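Local coordinates for protein sorbitol-6-phosphate dehydrogenase (Erwinia amylovora CFBP1430, PDB 5O3Z) that catalyses the NAD-dependent oxidation of sorbitol 6-phosphate to fructose 6-phosphate, as a member of the short-chain dehydrogenase/reductase family, at residues Asp48-Asn51 against Ser52-Ala56; Lys97-Ile101 against Thr102-Leu106. All coordinates share one frame; numbering follows the deposited sequence.

Interaction 1 (Asp48-Asn51 against Ser52-Ala56); sequences DTIN and SRYGA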
ATOM      1  N   ASP A  48     -36.521 -20.181  -5.792  1.00 33.87           N
ATOM      2  CA  ASP A  48     -37.467 -21.045  -6.556  1.00 36.98           C
ATOM      3  C   ASP A  48     -36.888 -21.217  -7.970  1.00 36.02           C
ATOM      4  O   ASP A  48     -36.758 -22.314  -8.451  1.00 40.49           O
ATOM      5  CB  ASP A  48     -38.871 -20.375  -6.665  1.00 35.76           C
ATOM      6  CG  ASP A  48     -39.733 -20.527  -5.366  1.00 37.54           C
ATOM      7  OD1 ASP A  48     -39.385 -21.301  -4.439  1.00 35.87           O
ATOM      8  OD2 ASP A  48     -40.804 -19.870  -5.296  1.00 37.78           O
ATOM      9  N   THR A  49     -36.544 -20.121  -8.617  1.00 35.49           N
ATOM     10  CA  THR A  49     -35.786 -20.178  -9.891  1.00 41.90           C
ATOM     11  C   THR A  49     -34.596 -21.154  -9.842  1.00 40.19           C
ATOM     12  O   THR A  49     -34.434 -22.027 -10.696  1.00 41.08           O
ATOM     13  CB  THR A  49     -35.292 -18.780 -10.232  1.00 42.37           C
ATOM     14  OG1 THR A  49     -36.432 -17.932 -10.388  1.00 44.51           O
ATOM     15  CG2 THR A  49     -34.416 -18.765 -11.511  1.00 45.14           C
ATOM     16  N   ILE A  50     -33.760 -21.028  -8.825  1.00 41.64           N
ATOM     17  CA  ILE A  50     -32.631 -21.957  -8.637  1.00 38.64           C
ATOM     18  C   ILE A  50     -33.108 -23.403  -8.435  1.00 38.43           C
ATOM     19  O   ILE A  50     -32.574 -24.318  -9.064  1.00 40.82           O
ATOM     20  CB  ILE A  50     -31.666 -21.467  -7.516  1.00 37.32           C
ATOM     21  CG1 ILE A  50     -30.878 -20.251  -8.052  1.00 37.73           C
ATOM     22  CG2 ILE A  50     -30.724 -22.590  -7.010  1.00 36.45           C
ATOM     23  CD1 ILE A  50     -30.657 -19.171  -7.030  1.00 36.34           C
ATOM     24  N   ASN A  51     -34.115 -23.648  -7.609  1.00 36.48           N
ATOM     25  CA  ASN A  51     -34.640 -25.043  -7.505  1.00 37.59           C
ATOM     26  C   ASN A  51     -35.367 -25.566  -8.773  1.00 34.46           C
ATOM     27  O   ASN A  51     -35.302 -26.746  -9.080  1.00 37.25           O
ATOM     28  CB  ASN A  51     -35.531 -25.208  -6.282  1.00 36.18           C
ATOM     29  CG  ASN A  51     -34.778 -24.980  -4.982  1.00 35.50           C
ATOM     30  OD1 ASN A  51     -33.551 -25.176  -4.894  1.00 38.77           O
ATOM     31  ND2 ASN A  51     -35.510 -24.605  -3.957  1.00 33.28           N
ATOM     32  N   SER A  52     -36.004 -24.682  -9.530  1.00 38.80           N
ATOM     33  CA  SER A  52     -36.603 -25.041 -10.823  1.00 36.84           C
ATOM     34  C   SER A  52     -35.580 -25.504 -11.870  1.00 41.35           C
ATOM     35  O   SER A  52     -35.987 -26.146 -12.874  1.00 36.02           O
ATOM     36  CB  SER A  52     -37.362 -23.857 -11.419  1.00 39.43           C
ATOM     37  OG  SER A  52     -38.533 -23.645 -10.649  1.00 44.13           O
ATOM     38  N   ARG A  53     -34.297 -25.123 -11.699  1.00 35.18           N
ATOM     39  CA  ARG A  53     -33.219 -25.558 -12.582  1.00 35.10           C
ATOM     40  C   ARG A  53     -32.347 -26.669 -12.024  1.00 35.28           C
ATOM     41  O   ARG A  53     -31.880 -27.507 -12.797  1.00 35.17           O
ATOM     42  CB  ARG A  53     -32.363 -24.370 -12.972  1.00 35.51           C
ATOM     43  CG  ARG A  53     -30.923 -24.711 -13.325  1.00 36.16           C
ATOM     44  CD  ARG A  53     -30.242 -23.585 -14.066  1.00 37.67           C
ATOM     45  NE  ARG A  53     -29.022 -24.095 -14.702  1.00 41.12           N
ATOM     46  CZ  ARG A  53     -28.119 -23.335 -15.321  1.00 42.46           C
ATOM     47  NH1 ARG A  53     -28.264 -22.015 -15.398  1.00 45.50           N
ATOM     48  NH2 ARG A  53     -27.043 -23.884 -15.856  1.00 43.15           N
ATOM     49  N   TYR A  54     -32.129 -26.713 -10.710  1.00 35.16           N
ATOM     50  CA  TYR A  54     -31.090 -27.544 -10.105  1.00 35.87           C
ATOM     51  C   TYR A  54     -31.611 -28.648  -9.209  1.00 37.01           C
ATOM     52  O   TYR A  54     -30.816 -29.486  -8.773  1.00 40.96           O
ATOM     53  CB  TYR A  54     -30.084 -26.690  -9.274  1.00 37.72           C
ATOM     54  CG  TYR A  54     -29.208 -25.787 -10.076  1.00 37.54           C
ATOM     55  CD1 TYR A  54     -28.157 -26.313 -10.823  1.00 38.96           C
ATOM     56  CD2 TYR A  54     -29.473 -24.450 -10.180  1.00 37.60           C
ATOM     57  CE1 TYR A  54     -27.369 -25.506 -11.605  1.00 37.29           C
ATOM     58  CE2 TYR A  54     -28.682 -23.625 -10.961  1.00 38.78           C
ATOM     59  CZ  TYR A  54     -27.626 -24.184 -11.664  1.00 40.61           C
ATOM     60  OH  TYR A  54     -26.845 -23.384 -12.458  1.00 42.47           O
ATOM     61  N   GLY A  55     -32.908 -28.643  -8.897  1.00 39.57           N
ATOM     62  CA  GLY A  55     -33.509 -29.661  -8.029  1.00 42.19           C
ATOM     63  C   GLY A  55     -34.034 -29.010  -6.759  1.00 47.94           C
ATOM     64  O   GLY A  55     -33.478 -27.989  -6.295  1.00 46.41           O
ATOM     65  N   ALA A  56     -35.107 -29.571  -6.200  1.00 43.65           N
ATOM     66  CA  ALA A  56     -35.704 -29.056  -4.961  1.00 41.47           C
ATOM     67  C   ALA A  56     -34.700 -29.109  -3.815  1.00 41.80           C
ATOM     68  O   ALA A  56     -33.902 -30.031  -3.731  1.00 42.63           O
ATOM     69  CB  ALA A  56     -36.962 -29.851  -4.608  1.00 39.74           C
TER

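Interaction 2 (Lys97-Ile101 against Thr102-Leu106); sequences KAAPI and TQFRL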
ATOM      1  N   LYS A  97     -23.669   7.221  -1.570  1.00 53.64           N
ATOM      2  CA  LYS A  97     -24.355   8.520  -1.531  1.00 53.16           C
ATOM      3  C   LYS A  97     -23.345   9.678  -1.489  1.00 53.70           C
ATOM      4  O   LYS A  97     -22.488   9.741  -0.577  1.00 54.01           O
ATOM      5  CB  LYS A  97     -25.337   8.641  -0.351  1.00 56.19           C
ATOM      6  CG  LYS A  97     -26.103   9.972  -0.351  1.00 57.25           C
ATOM      7  CD  LYS A  97     -26.778  10.286  -1.696  1.00 64.73           C
ATOM      8  CE  LYS A  97     -27.326  11.709  -1.799  1.00 67.32           C
ATOM      9  NZ  LYS A  97     -28.689  11.822  -1.211  1.00 66.74           N
ATOM     10  N   ALA A  98     -23.495  10.591  -2.458  1.00 46.80           N
ATOM     11  CA  ALA A  98     -22.521  11.593  -2.766  1.00 43.36           C
ATOM     12  C   ALA A  98     -22.995  12.966  -2.325  1.00 44.98           C
ATOM     13  O   ALA A  98     -24.143  13.343  -2.589  1.00 36.62           O
ATOM     14  CB  ALA A  98     -22.272  11.627  -4.270  1.00 44.50           C
ATOM     15  N   ALA A  99     -22.083  13.712  -1.695  1.00 43.98           N
ATOM     16  CA  ALA A  99     -22.264  15.112  -1.318  1.00 42.48           C
ATOM     17  C   ALA A  99     -20.926  15.568  -0.741  1.00 41.35           C
ATOM     18  O   ALA A  99     -20.293  14.790   0.014  1.00 35.14           O
ATOM     19  CB  ALA A  99     -23.342  15.266  -0.245  1.00 41.32           C
ATOM     20  N   PRO A 100     -20.515  16.821  -1.043  1.00 40.08           N
ATOM     21  CA  PRO A 100     -19.246  17.322  -0.421  1.00 41.07           C
ATOM     22  C   PRO A 100     -19.387  17.320   1.077  1.00 39.46           C
ATOM     23  O   PRO A 100     -20.512  17.387   1.577  1.00 36.83           O
ATOM     24  CB  PRO A 100     -19.079  18.741  -0.976  1.00 38.71           C
ATOM     25  CG  PRO A 100     -20.414  19.113  -1.523  1.00 39.90           C
ATOM     26  CD  PRO A 100     -21.123  17.839  -1.928  1.00 42.65           C
ATOM     27  N   ILE A 101     -18.260  17.152   1.776  1.00 39.72           N
ATOM     28  CA  ILE A 101     -18.253  17.062   3.253  1.00 39.69           C
ATOM     29  C   ILE A 101     -19.089  18.195   3.909  1.00 38.65           C
ATOM     30  O   ILE A 101     -19.815  17.960   4.893  1.00 42.30           O
ATOM     31  CB  ILE A 101     -16.801  16.999   3.809  1.00 39.61           C
ATOM     32  CG1 ILE A 101     -16.796  16.841   5.334  1.00 40.34           C
ATOM     33  CG2 ILE A 101     -16.005  18.258   3.478  1.00 40.81           C
ATOM     34  CD1 ILE A 101     -17.451  15.590   5.888  1.00 40.94           C
ATOM     35  N   THR A 102     -19.029  19.404   3.337  1.00 40.51           N
ATOM     36  CA  THR A 102     -19.711  20.579   3.917  1.00 43.38           C
ATOM     37  C   THR A 102     -21.277  20.492   3.858  1.00 47.01           C
ATOM     38  O   THR A 102     -21.942  21.299   4.489  1.00 49.25           O
ATOM     39  CB  THR A 102     -19.192  21.914   3.299  1.00 47.61           C
ATOM     40  OG1 THR A 102     -19.188  21.809   1.867  1.00 44.75           O
ATOM     41  CG2 THR A 102     -17.746  22.241   3.783  1.00 49.22           C
ATOM     42  N   GLN A 103     -21.837  19.532   3.109  1.00 47.55           N
ATOM     43  CA  GLN A 103     -23.288  19.242   3.054  1.00 44.87           C
ATOM     44  C   GLN A 103     -23.637  17.770   3.357  1.00 44.83           C
ATOM     45  O   GLN A 103     -24.795  17.355   3.133  1.00 43.22           O
ATOM     46  CB  GLN A 103     -23.864  19.565   1.660  1.00 46.82           C
ATOM     47  CG  GLN A 103     -23.552  20.939   1.096  1.00 46.98           C
ATOM     48  CD  GLN A 103     -23.649  21.015  -0.448  1.00 48.82           C
ATOM     49  OE1 GLN A 103     -24.225  20.144  -1.132  1.00 47.72           O
ATOM     50  NE2 GLN A 103     -23.089  22.080  -0.997  1.00 51.25           N
ATOM     51  N   PHE A 104     -22.683  16.985   3.880  1.00 39.96           N
ATOM     52  CA  PHE A 104     -22.853  15.517   3.938  1.00 38.65           C
ATOM     53  C   PHE A 104     -23.543  15.264   5.233  1.00 33.03           C
ATOM     54  O   PHE A 104     -23.132  15.800   6.233  1.00 35.79           O
ATOM     55  CB  PHE A 104     -21.499  14.755   3.859  1.00 39.71           C
ATOM     56  CG  PHE A 104     -21.645  13.289   3.527  1.00 39.95           C
ATOM     57  CD1 PHE A 104     -22.262  12.412   4.424  1.00 37.10           C
ATOM     58  CD2 PHE A 104     -21.185  12.778   2.316  1.00 36.94           C
ATOM     59  CE1 PHE A 104     -22.423  11.083   4.112  1.00 36.27           C
ATOM     60  CE2 PHE A 104     -21.355  11.446   2.019  1.00 38.19           C
ATOM     61  CZ  PHE A 104     -21.979  10.603   2.907  1.00 38.75           C
ATOM     62  N   ARG A 105     -24.584  14.440   5.227  1.00 33.10           N
ATOM     63  CA  ARG A 105     -25.476  14.324   6.399  1.00 33.01           C
ATOM     64  C   ARG A 105     -25.051  13.213   7.302  1.00 28.20           C
ATOM     65  O   ARG A 105     -24.711  12.169   6.819  1.00 25.82           O
ATOM     66  CB  ARG A 105     -26.876  13.992   5.929  1.00 37.04           C
ATOM     67  CG  ARG A 105     -27.535  15.103   5.148  1.00 38.67           C
ATOM     68  CD  ARG A 105     -28.539  14.483   4.210  1.00 43.87           C
ATOM     69  NE  ARG A 105     -29.832  15.080   4.437  1.00 44.08           N
ATOM     70  CZ  ARG A 105     -30.974  14.532   4.039  1.00 51.92           C
ATOM     71  NH1 ARG A 105     -30.991  13.378   3.329  1.00 51.32           N
ATOM     72  NH2 ARG A 105     -32.102  15.159   4.319  1.00 49.82           N
ATOM     73  N   LEU A 106     -25.193  13.406   8.604  1.00 27.86           N
ATOM     74  CA  LEU A 106     -24.887  12.391   9.573  1.00 28.42           C
ATOM     75  C   LEU A 106     -25.721  11.135   9.440  1.00 28.63           C
ATOM     76  O   LEU A 106     -25.228  10.043   9.654  1.00 28.23           O
ATOM     77  CB  LEU A 106     -25.002  12.959  11.006  1.00 28.64           C
ATOM     78  CG  LEU A 106     -24.695  11.960  12.115  1.00 29.05           C
ATOM     79  CD1 LEU A 106     -23.329  11.247  11.929  1.00 31.61           C
ATOM     80  CD2 LEU A 106     -24.746  12.609  13.498  1.00 30.47           C
TER

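Interaction 1 (Asp48-Asn51 against Ser52-Ala56)
The carbonyl oxygen Ile50 O is gripped by two backbone N-H groups of the following turn. Tyr54 N donates to Ile50 O at 2.9 Å, and Arg53 N donates to the same Ile50 O at 3.2 Å. The Tyr54 side chain crowds it as well. With CG beside its own backbone N (chi1 -69°), the ring turns back along the helix and brings CD2 to 3.3 Å from Ile50 O, which lies at the ring edge, near its plane. The same CD2 meets the Ile50 branch methyl CG2 at 3.9 Å. Both side chains also pack on Ala27 of helix 17-28. The Arg53 chain runs extended over one face of the Tyr54 ring, where its CG sits offset toward the rim. Tyr54 OH in turn lies over the centre of the Arg53 guanidinium, 3.1 Å above its plane.

Two residues earlier, Asp48 O accepts twice from a single residue. Ser52 N reaches Asp48 O at 2.7 Å, and Ser52 OG approaches Asp48 O at 3.1 Å from above the carbonyl plane, 50° out of it. This serine hydroxyl is thus turned back onto its own helix. At the other end Gly55 N closes on Asn51 O at 3.1 Å. Gly55 then leaves helical geometry with a phi of 116°, where a side chain would jam against the preceding carbonyl. Asn51 OD1 accepts from Ala59 N, tying the helix end to the start of strand 59-63.

This is the C-terminal end of helix 40-54 in a Rossmann-type beta-alpha-beta unit. Asp48 O and Ile50 O each serve two donors, and backbone bonding stays largely i to i+4 as far as Gly55. The helix end is thus held mostly by main-chain bonds, with Ser52 OG and Asn51 OD1 as side-chain additions.

Interaction 2 (Lys97-Ile101 against Thr102-Leu106)
Phe104 folds back over the loop that precedes it, with Pro100, Ala99 and Lys97 met in turn. Its CB lies 3.6 Å from Pro100 O. CG is anti to the backbone N (chi1 -164°), which carries the ring away from the turn and alongside residues 97-99. CD2 then comes to 3.2 Å from Ala99 O, which sits at the ring edge, in its plane. The methyl Ala99 CB is also near this corner, 4.2 Å from Phe104 CD2. Farther out, CE2 lies 3.3 Å from Lys97 O, which approaches the ring obliquely, and CZ is close to the same oxygen.

The reversal is made by two overlapping i to i+3 beta turns. Gln103 N donates to Pro100 O at 3.0 Å, and Phe104 N donates to Ile101 O at 3.2 Å. They lie in the loop between strand 88-91 and the long helix 106-133 of the Rossmann-type fold, with Arg105 at the N-cap of that helix.

The Gln103 side chain is extended beyond CG and crosses the Pro100 ring obliquely, its amide carbon CD 3.9 Å from Pro100 CG. Ile101 packs on Phe121 of the second subunit, and Thr102 on Ile132 there. Arg125 of that subunit donates to Phe104 O, and its Asp175 accepts from Ile101 N.

The two contacts lie on opposite sides of the chain's centre, with their own centres 43 Å apart and nearest atoms about 28 Å apart. They do not touch and share no secondary-structure element. Interaction 1 is a surface contact at the end of helix 40-54, beside helix 17-28, and no other chain of the assembly reaches it. Interaction 2 is partly buried, in a loop leading into helix 106-133, and the second subunit packs against it. In 48-56 most of the bonding is helical backbone bonding, with a serine hydroxyl added. In 97-106 two turn bonds join the segments, further bonds run to the second subunit, and an aromatic ring lies against backbone carbonyls.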